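Local coordinates for IMC sub-compartment protein ISP1 (Toxoplasma gondii, PDB 4CHM) that belongs to a group of inner membrane complex sub-compartment proteins critical for parasite replication and adopts a pleckstrin homology fold, at residues 14-19 against 116-121; 49-54 against 91-96. All coordinates share one frame; numbering follows the deposited sequence.

In the fold
The two contacts sit in different parts of one pleckstrin homology domain, one in the barrel interior and one between the terminal helices. Contact 2 (49-54 against 91-96) spans the interior between the two arms of the folded sheet, centred about 7 Å from the centre of the chain. Contact 1 (14-19 against 116-121) is centred about 10 Å from that point. Their centres are about 15 Å apart, yet they touch: Val116 CG2 packs on Val91 CG2 at 3.7 Å, bringing helix 109-125 against strand 90-95. Along the chain, contact 2 is nested inside the loop contact 1 closes. The sulfate, probably from the crystallisation liquor, is bound by Lys120, which takes no part in the packing of contact 1.

Contact 1 (14-19 against 116-121); sequences EDLHRR and VDLLKK. With SO4 (sulfate ion), chain E.
Leu118 overlaps the root of His17 with both of its methyl groups. CD2 presses on the backbone of helix 10-22, 3.7 Å from His17 CA, while CD1 reaches the imidazole, 3.8 Å from His17 CD2, in an oblique approach. The two side chains cross at about a right angle. With CG of Leu118 anti to the backbone N (chi1 178°), the fork is directed across the gap between the helices. Leu16 adds a looser apolar contact, its CG 4.4 Å from Leu118 CD2. No hydrogen bond links the two segments, so between these two the contact is packing.

The polar groups are paired along the first helix instead. His17 ND1 donates to Glu14 OE1 at 3.3 Å; the acceptor lies in the imidazole plane, but the nitrogen stands above the carboxylate plane, and the bond helps set the rotation of the ring. Asp15 is shared by two arginines: Arg18 NH1 meets OD1 at 2.7 Å, and Arg19 comes side-on, with both NE (3.0 Å) and NH2 on OD2. Lys120 points to another side of its own helix, where NZ bonds sulfate O3 at 3.0 Å; His70 and Gln74 bind the same ion.

Between the two helices, Ile13 and Leu20 also touch Leu118, while Leu16 packs on Cys114 and Phe115 as well as on Met24 of strand 24-29. Arg19 adds a salt bridge to Asp111, tying helix 10-22 to an earlier turn of helix 109-125, the C-terminal helix that in pleckstrin homology domains closes one end of the barrel.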
ATOM      1  N   GLU A  14     -12.672  -2.955  -7.236  1.00 23.89           N
ATOM      2  CA  GLU A  14     -12.729  -2.080  -8.378  1.00 27.17           C
ATOM      3  C   GLU A  14     -12.871  -0.620  -7.955  1.00 25.82           C
ATOM      4  O   GLU A  14     -12.395   0.280  -8.642  1.00 26.79           O
ATOM      5  CB  GLU A  14     -13.842  -2.472  -9.331  1.00 27.63           C
ATOM      6  CG  GLU A  14     -14.088  -1.424 -10.402  1.00 31.06           C
ATOM      7  CD  GLU A  14     -12.895  -1.213 -11.340  1.00 35.62           C
ATOM      8  OE1 GLU A  14     -12.029  -2.117 -11.461  1.00 38.81           O
ATOM      9  OE2 GLU A  14     -12.847  -0.153 -11.998  1.00 38.54           O
ATOM     10  N   ASP A  15     -13.545  -0.391  -6.844  1.00 23.28           N
ATOM     11  CA  ASP A  15     -13.675   0.938  -6.322  1.00 22.63           C
ATOM     12  C   ASP A  15     -12.316   1.489  -5.877  1.00 21.15           C
ATOM     13  O   ASP A  15     -11.974   2.635  -6.176  1.00 20.27           O
ATOM     14  CB  ASP A  15     -14.697   0.972  -5.176  1.00 23.66           C
ATOM     15  CG  ASP A  15     -14.926   2.388  -4.640  1.00 25.19           C
ATOM     16  OD1 ASP A  15     -15.705   3.140  -5.246  1.00 25.80           O
ATOM     17  OD2 ASP A  15     -14.266   2.769  -3.661  1.00 22.90           O
ATOM     18  N   LEU A  16     -11.532   0.671  -5.177  1.00 19.70           N
ATOM     19  CA  LEU A  16     -10.190   1.063  -4.836  1.00 18.12           C
ATOM     20  C   LEU A  16      -9.373   1.319  -6.123  1.00 19.81           C
ATOM     21  O   LEU A  16      -8.592   2.264  -6.200  1.00 17.26           O
ATOM     22  CB  LEU A  16      -9.519  -0.003  -3.983  1.00 19.45           C
ATOM     23  CG  LEU A  16      -8.096   0.377  -3.584  1.00 20.50           C
ATOM     24  CD1 LEU A  16      -8.142   1.696  -2.816  1.00 21.46           C
ATOM     25  CD2 LEU A  16      -7.480  -0.713  -2.745  1.00 21.07           C
ATOM     26  N   HIS A  17      -9.593   0.492  -7.140  1.00 19.02           N
ATOM     27  CA  HIS A  17      -8.877   0.643  -8.428  1.00 21.91           C
ATOM     28  C   HIS A  17      -9.144   2.006  -9.033  1.00 21.19           C
ATOM     29  O   HIS A  17      -8.213   2.743  -9.402  1.00 20.04           O
ATOM     30  CB  HIS A  17      -9.325  -0.452  -9.379  1.00 24.52           C
ATOM     31  CG  HIS A  17      -8.476  -0.596 -10.603  1.00 26.57           C
ATOM     32  ND1 HIS A  17      -8.980  -1.004 -11.773  1.00 29.89           N
ATOM     33  CD2 HIS A  17      -7.102  -0.464 -10.793  1.00 31.73           C
ATOM     34  CE1 HIS A  17      -7.988  -1.104 -12.678  1.00 32.23           C
ATOM     35  NE2 HIS A  17      -6.845  -0.783 -12.078  1.00 31.72           N
ATOM     36  N   ARG A  18     -10.415   2.394  -9.057  1.00 21.51           N
ATOM     37  CA  ARG A  18     -10.782   3.703  -9.558  1.00 23.06           C
ATOM     38  C   ARG A  18     -10.101   4.827  -8.759  1.00 21.62           C
ATOM     39  O   ARG A  18      -9.567   5.763  -9.343  1.00 21.46           O
ATOM     40  CB  ARG A  18     -12.292   3.886  -9.548  1.00 25.58           C
ATOM     41  CG  ARG A  18     -12.721   5.237 -10.117  1.00 31.43           C
ATOM     42  CD  ARG A  18     -14.161   5.579  -9.771  1.00 42.46           C
ATOM     43  NE  ARG A  18     -14.231   6.452  -8.598  1.00 53.28           N
ATOM     44  CZ  ARG A  18     -14.602   6.049  -7.391  1.00 56.65           C
ATOM     45  NH1 ARG A  18     -14.959   4.787  -7.200  1.00 57.95           N
ATOM     46  NH2 ARG A  18     -14.631   6.911  -6.377  1.00 53.86           N
ATOM     47  N   ARG A  19     -10.083   4.722  -7.451  1.00 20.18           N
ATOM     48  CA  ARG A  19      -9.460   5.752  -6.651  1.00 24.04           C
ATOM     49  C   ARG A  19      -7.935   5.806  -6.825  1.00 22.35           C
ATOM     50  O   ARG A  19      -7.371   6.854  -6.879  1.00 25.27           O
ATOM     51  CB  ARG A  19      -9.863   5.650  -5.206  1.00 25.56           C
ATOM     52  CG  ARG A  19     -11.301   6.024  -4.939  1.00 27.80           C
ATOM     53  CD  ARG A  19     -11.631   5.856  -3.489  1.00 29.14           C
ATOM     54  NE  ARG A  19     -11.910   4.494  -3.168  1.00 36.95           N
ATOM     55  CZ  ARG A  19     -11.348   3.801  -2.201  1.00 32.13           C
ATOM     56  NH1 ARG A  19     -10.469   4.354  -1.438  1.00 30.04           N
ATOM     57  NH2 ARG A  19     -11.696   2.558  -2.006  1.00 28.65           N
ATOM     58  N   VAL A 116      -4.237  -5.011  -1.115  1.00 17.78           N
ATOM     59  CA  VAL A 116      -3.438  -6.247  -1.237  1.00 20.74           C
ATOM     60  C   VAL A 116      -3.941  -7.109  -2.400  1.00 19.36           C
ATOM     61  O   VAL A 116      -3.157  -7.518  -3.252  1.00 20.91           O
ATOM     62  CB  VAL A 116      -3.379  -7.047   0.102  1.00 18.22           C
ATOM     63  CG1 VAL A 116      -2.769  -8.425  -0.105  1.00 20.13           C
ATOM     64  CG2 VAL A 116      -2.548  -6.272   1.134  1.00 19.46           C
ATOM     65  N   ASP A 117      -5.242  -7.298  -2.489  1.00 22.54           N
ATOM     66  CA  ASP A 117      -5.852  -8.016  -3.600  1.00 24.33           C
ATOM     67  C   ASP A 117      -5.661  -7.356  -4.948  1.00 27.83           C
ATOM     68  O   ASP A 117      -5.301  -8.003  -5.882  1.00 28.36           O
ATOM     69  CB  ASP A 117      -7.332  -8.174  -3.360  1.00 26.80           C
ATOM     70  CG  ASP A 117      -7.629  -8.998  -2.158  1.00 29.43           C
ATOM     71  OD1 ASP A 117      -7.036 -10.054  -2.007  1.00 32.60           O
ATOM     72  OD2 ASP A 117      -8.439  -8.586  -1.362  1.00 30.32           O
ATOM     73  N   LEU A 118      -5.868  -6.058  -5.031  1.00 24.45           N
ATOM     74  CA  LEU A 118      -5.704  -5.342  -6.274  1.00 24.45           C
ATOM     75  C   LEU A 118      -4.273  -5.398  -6.806  1.00 26.79           C
ATOM     76  O   LEU A 118      -4.067  -5.541  -7.978  1.00 25.06           O
ATOM     77  CB  LEU A 118      -6.130  -3.887  -6.111  1.00 24.01           C
ATOM     78  CG  LEU A 118      -5.973  -2.999  -7.333  1.00 27.29           C
ATOM     79  CD1 LEU A 118      -6.836  -3.473  -8.475  1.00 24.10           C
ATOM     80  CD2 LEU A 118      -6.218  -1.542  -7.026  1.00 25.19           C
ATOM     81  N   LEU A 119      -3.303  -5.253  -5.929  1.00 25.60           N
ATOM     82  CA  LEU A 119      -1.914  -5.297  -6.314  1.00 27.51           C
ATOM     83  C   LEU A 119      -1.535  -6.666  -6.848  1.00 31.58           C
ATOM     84  O   LEU A 119      -0.820  -6.796  -7.801  1.00 32.10           O
ATOM     85  CB  LEU A 119      -1.042  -4.908  -5.156  1.00 31.91           C
ATOM     86  CG  LEU A 119      -0.106  -3.754  -5.402  1.00 36.43           C
ATOM     87  CD1 LEU A 119       1.138  -4.242  -6.073  1.00 42.42           C
ATOM     88  CD2 LEU A 119      -0.728  -2.632  -6.185  1.00 38.26           C
ATOM     89  N   LYS A 120      -2.063  -7.687  -6.212  1.00 34.24           N
ATOM     90  CA  LYS A 120      -1.877  -9.016  -6.676  1.00 35.50           C
ATOM     91  C   LYS A 120      -2.470  -9.148  -8.069  1.00 35.64           C
ATOM     92  O   LYS A 120      -1.849  -9.722  -8.914  1.00 36.26           O
ATOM     93  CB  LYS A 120      -2.507 -10.004  -5.700  1.00 39.20           C
ATOM     94  CG  LYS A 120      -1.511 -10.454  -4.651  1.00 46.14           C
ATOM     95  CD  LYS A 120      -2.068 -11.321  -3.543  1.00 45.22           C
ATOM     96  CE  LYS A 120      -1.126 -11.235  -2.360  1.00 41.27           C
ATOM     97  NZ  LYS A 120      -1.008 -12.450  -1.517  1.00 40.82           N
ATOM     98  N   LYS A 121      -3.650  -8.596  -8.286  1.00 38.52           N
ATOM     99  CA  LYS A 121      -4.274  -8.692  -9.579  1.00 41.92           C
ATOM    100  C   LYS A 121      -3.452  -7.990 -10.654  1.00 40.42           C
ATOM    101  O   LYS A 121      -3.182  -8.570 -11.658  1.00 46.52           O
ATOM    102  CB  LYS A 121      -5.699  -8.143  -9.526  1.00 45.74           C
ATOM    103  CG  LYS A 121      -6.779  -9.205  -9.374  1.00 53.46           C
ATOM    104  CD  LYS A 121      -8.148  -8.643  -8.991  1.00 62.65           C
ATOM    105  CE  LYS A 121      -9.183  -8.838 -10.097  1.00 57.93           C
ATOM    106  NZ  LYS A 121     -10.478  -9.389  -9.593  1.00 53.28           N
TER
HETATM  107  S   SO4 E1179       0.678 -13.752   1.855  1.00 29.35           S
HETATM  108  O1  SO4 E1179      -0.191 -14.855   2.338  1.00 35.93           O
HETATM  109  O2  SO4 E1179       1.539 -13.322   2.942  1.00 37.15           O
HETATM  110  O3  SO4 E1179      -0.173 -12.622   1.399  1.00 36.44           O
HETATM  111  O4  SO4 E1179       1.481 -14.206   0.725  1.00 36.88           O

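Contact 2 (49-54 against 91-96)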
ATOM      1  N   LEU A  49       3.534   2.530  -9.567  1.00 25.94           N
ATOM      2  CA  LEU A  49       2.923   3.311  -8.506  1.00 25.70           C
ATOM      3  C   LEU A  49       3.770   4.548  -8.275  1.00 23.52           C
ATOM      4  O   LEU A  49       4.989   4.465  -8.218  1.00 24.13           O
ATOM      5  CB  LEU A  49       2.915   2.517  -7.184  1.00 25.70           C
ATOM      6  CG  LEU A  49       1.905   1.406  -6.934  1.00 28.97           C
ATOM      7  CD1 LEU A  49       2.233   0.742  -5.609  1.00 28.62           C
ATOM      8  CD2 LEU A  49       0.474   1.906  -6.932  1.00 26.17           C
ATOM      9  N   SER A  50       3.123   5.663  -7.994  1.00 22.32           N
ATOM     10  CA  SER A  50       3.843   6.784  -7.462  1.00 18.91           C
ATOM     11  C   SER A  50       3.361   7.104  -6.067  1.00 18.43           C
ATOM     12  O   SER A  50       2.175   6.921  -5.736  1.00 17.27           O
ATOM     13  CB  SER A  50       3.693   7.996  -8.372  1.00 17.51           C
ATOM     14  OG  SER A  50       2.326   8.329  -8.529  1.00 21.17           O
ATOM     15  N   ILE A  51       4.282   7.646  -5.273  1.00 18.35           N
ATOM     16  CA  ILE A  51       4.001   8.156  -3.950  1.00 18.05           C
ATOM     17  C   ILE A  51       4.561   9.586  -3.903  1.00 19.07           C
ATOM     18  O   ILE A  51       5.757   9.808  -4.102  1.00 17.93           O
ATOM     19  CB  ILE A  51       4.720   7.314  -2.890  1.00 18.30           C
ATOM     20  CG1 ILE A  51       4.274   5.839  -2.998  1.00 18.93           C
ATOM     21  CG2 ILE A  51       4.452   7.866  -1.502  1.00 19.70           C
ATOM     22  CD1 ILE A  51       5.077   4.900  -2.126  1.00 20.33           C
ATOM     23  N   SER A  52       3.702  10.536  -3.619  1.00 18.32           N
ATOM     24  CA  SER A  52       4.055  11.944  -3.706  1.00 19.05           C
ATOM     25  C   SER A  52       3.820  12.552  -2.368  1.00 20.06           C
ATOM     26  O   SER A  52       2.691  12.562  -1.909  1.00 23.42           O
ATOM     27  CB  SER A  52       3.147  12.631  -4.733  1.00 16.49           C
ATOM     28  OG  SER A  52       3.438  14.010  -4.812  1.00 17.48           O
ATOM     29  N   CYS A  53       4.884  13.067  -1.734  1.00 20.16           N
ATOM     30  CA  CYS A  53       4.787  13.667  -0.399  1.00 22.79           C
ATOM     31  C   CYS A  53       5.688  14.892  -0.311  1.00 21.99           C
ATOM     32  O   CYS A  53       6.816  14.859  -0.771  1.00 20.45           O
ATOM     33  CB  CYS A  53       5.254  12.687   0.688  1.00 22.21           C
ATOM     34  SG  CYS A  53       4.973  10.938   0.343  1.00 22.06           S
ATOM     35  N   GLU A  54       5.170  15.963   0.267  1.00 19.94           N
ATOM     36  CA  GLU A  54       5.942  17.175   0.452  1.00 23.90           C
ATOM     37  C   GLU A  54       6.739  17.526  -0.815  1.00 26.79           C
ATOM     38  O   GLU A  54       7.969  17.753  -0.768  1.00 25.95           O
ATOM     39  CB  GLU A  54       6.837  17.048   1.705  1.00 24.50           C
ATOM     40  CG  GLU A  54       5.988  17.041   2.989  1.00 26.27           C
ATOM     41  CD  GLU A  54       6.753  16.658   4.249  1.00 28.68           C
ATOM     42  OE1 GLU A  54       7.986  16.489   4.186  1.00 29.91           O
ATOM     43  OE2 GLU A  54       6.094  16.494   5.306  1.00 29.77           O
ATOM     44  N   VAL A  91      -0.163  -1.465   4.477  1.00 19.02           N
ATOM     45  CA  VAL A  91       0.579  -2.382   3.634  1.00 18.54           C
ATOM     46  C   VAL A  91       1.952  -1.778   3.343  1.00 21.35           C
ATOM     47  O   VAL A  91       2.056  -0.612   2.890  1.00 22.83           O
ATOM     48  CB  VAL A  91      -0.110  -2.643   2.278  1.00 17.35           C
ATOM     49  CG1 VAL A  91       0.550  -3.800   1.576  1.00 17.54           C
ATOM     50  CG2 VAL A  91      -1.614  -2.900   2.449  1.00 18.41           C
ATOM     51  N   ALA A  92       2.994  -2.576   3.527  1.00 18.73           N
ATOM     52  CA  ALA A  92       4.351  -2.152   3.121  1.00 18.59           C
ATOM     53  C   ALA A  92       4.742  -2.785   1.811  1.00 18.86           C
ATOM     54  O   ALA A  92       4.599  -3.994   1.634  1.00 19.49           O
ATOM     55  CB  ALA A  92       5.366  -2.495   4.191  1.00 14.78           C
ATOM     56  N   LEU A  93       5.302  -1.978   0.914  1.00 18.11           N
ATOM     57  CA  LEU A  93       5.866  -2.490  -0.316  1.00 17.29           C
ATOM     58  C   LEU A  93       7.280  -2.912  -0.073  1.00 18.32           C
ATOM     59  O   LEU A  93       8.161  -2.075   0.192  1.00 18.64           O
ATOM     60  CB  LEU A  93       5.853  -1.423  -1.418  1.00 16.94           C
ATOM     61  CG  LEU A  93       4.605  -0.569  -1.577  1.00 16.83           C
ATOM     62  CD1 LEU A  93       4.921   0.537  -2.578  1.00 16.06           C
ATOM     63  CD2 LEU A  93       3.416  -1.418  -2.032  1.00 17.74           C
ATOM     64  N   HIS A  94       7.513  -4.200  -0.185  1.00 19.58           N
ATOM     65  CA  HIS A  94       8.848  -4.741  -0.113  1.00 22.92           C
ATOM     66  C   HIS A  94       9.423  -4.684  -1.520  1.00 21.80           C
ATOM     67  O   HIS A  94       8.924  -5.309  -2.408  1.00 20.99           O
ATOM     68  CB  HIS A  94       8.796  -6.186   0.395  1.00 28.53           C
ATOM     69  CG  HIS A  94      10.131  -6.786   0.664  1.00 29.11           C
ATOM     70  ND1 HIS A  94      10.350  -8.135   0.654  1.00 33.46           N
ATOM     71  CD2 HIS A  94      11.316  -6.218   0.950  1.00 34.05           C
ATOM     72  CE1 HIS A  94      11.615  -8.376   0.914  1.00 34.50           C
ATOM     73  NE2 HIS A  94      12.222  -7.229   1.104  1.00 38.73           N
ATOM     74  N   LEU A  95      10.486  -3.927  -1.690  1.00 21.08           N
ATOM     75  CA  LEU A  95      11.036  -3.655  -3.010  1.00 23.40           C
ATOM     76  C   LEU A  95      12.159  -4.608  -3.428  1.00 23.55           C
ATOM     77  O   LEU A  95      12.979  -4.939  -2.642  1.00 22.27           O
ATOM     78  CB  LEU A  95      11.504  -2.205  -3.126  1.00 19.33           C
ATOM     79  CG  LEU A  95      10.527  -1.143  -2.661  1.00 23.59           C
ATOM     80  CD1 LEU A  95      11.090   0.254  -2.668  1.00 22.69           C
ATOM     81  CD2 LEU A  95       9.243  -1.227  -3.437  1.00 21.95           C
ATOM     82  N   LEU A  96      12.128  -5.056  -4.670  1.00 24.63           N
ATOM     83  CA  LEU A  96      13.125  -5.978  -5.189  1.00 26.04           C
ATOM     84  C   LEU A  96      14.557  -5.477  -5.272  1.00 27.88           C
ATOM     85  O   LEU A  96      15.433  -6.083  -4.730  1.00 26.22           O
ATOM     86  CB  LEU A  96      12.687  -6.442  -6.571  1.00 31.98           C
ATOM     87  CG  LEU A  96      13.460  -7.515  -7.341  1.00 31.74           C
ATOM     88  CD1 LEU A  96      13.959  -8.627  -6.455  1.00 30.07           C
ATOM     89  CD2 LEU A  96      12.610  -8.059  -8.465  1.00 30.74           C
TER
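Leu93 leaves strand 90-95 with CB directed at segment 49-54, though CB is still 5.9 Å from Leu49 CD1. At CG the gap has narrowed to 4.9 Å. The branches make the contact: Leu93 CD1 lies 4.1 Å from Leu49 CD1, and the same methyl is 4.4 Å from Ile51 CD1, while Leu93 CD2 stands 4.3 Å from Leu49 CD1. One methyl of Leu93 therefore meets two residues spaced two apart on the facing strand, which by strand alternation point to the same side.

With CG anti to the carbonyl carbon (chi1 -43°), Leu93 carries its methyls toward Leu49, and the two side chains approach at a slant. Ile51 meets the leucine only with the end of its longer branch. The backbones stay well apart, 10.5 Å between Leu49 CA and Leu93 CA, so this is packing across an interior and not strand pairing.

Other side chains pack into the same interior: Leu68 lies on Leu93, Ile65 on Leu49, and Leu40, Ile60, Ile102 and Leu104 on Ile51. Further along segment 49-54, the disulfide between Cys53 and Cys38 covalently joins strand 48-53 to its neighbour, strand 35-43. Aliphatic side chains meeting across a bent seven-stranded antiparallel sheet, with strands 48-53 and 90-95 facing each other, form part of the hydrophobic core of the pleckstrin homology barrel.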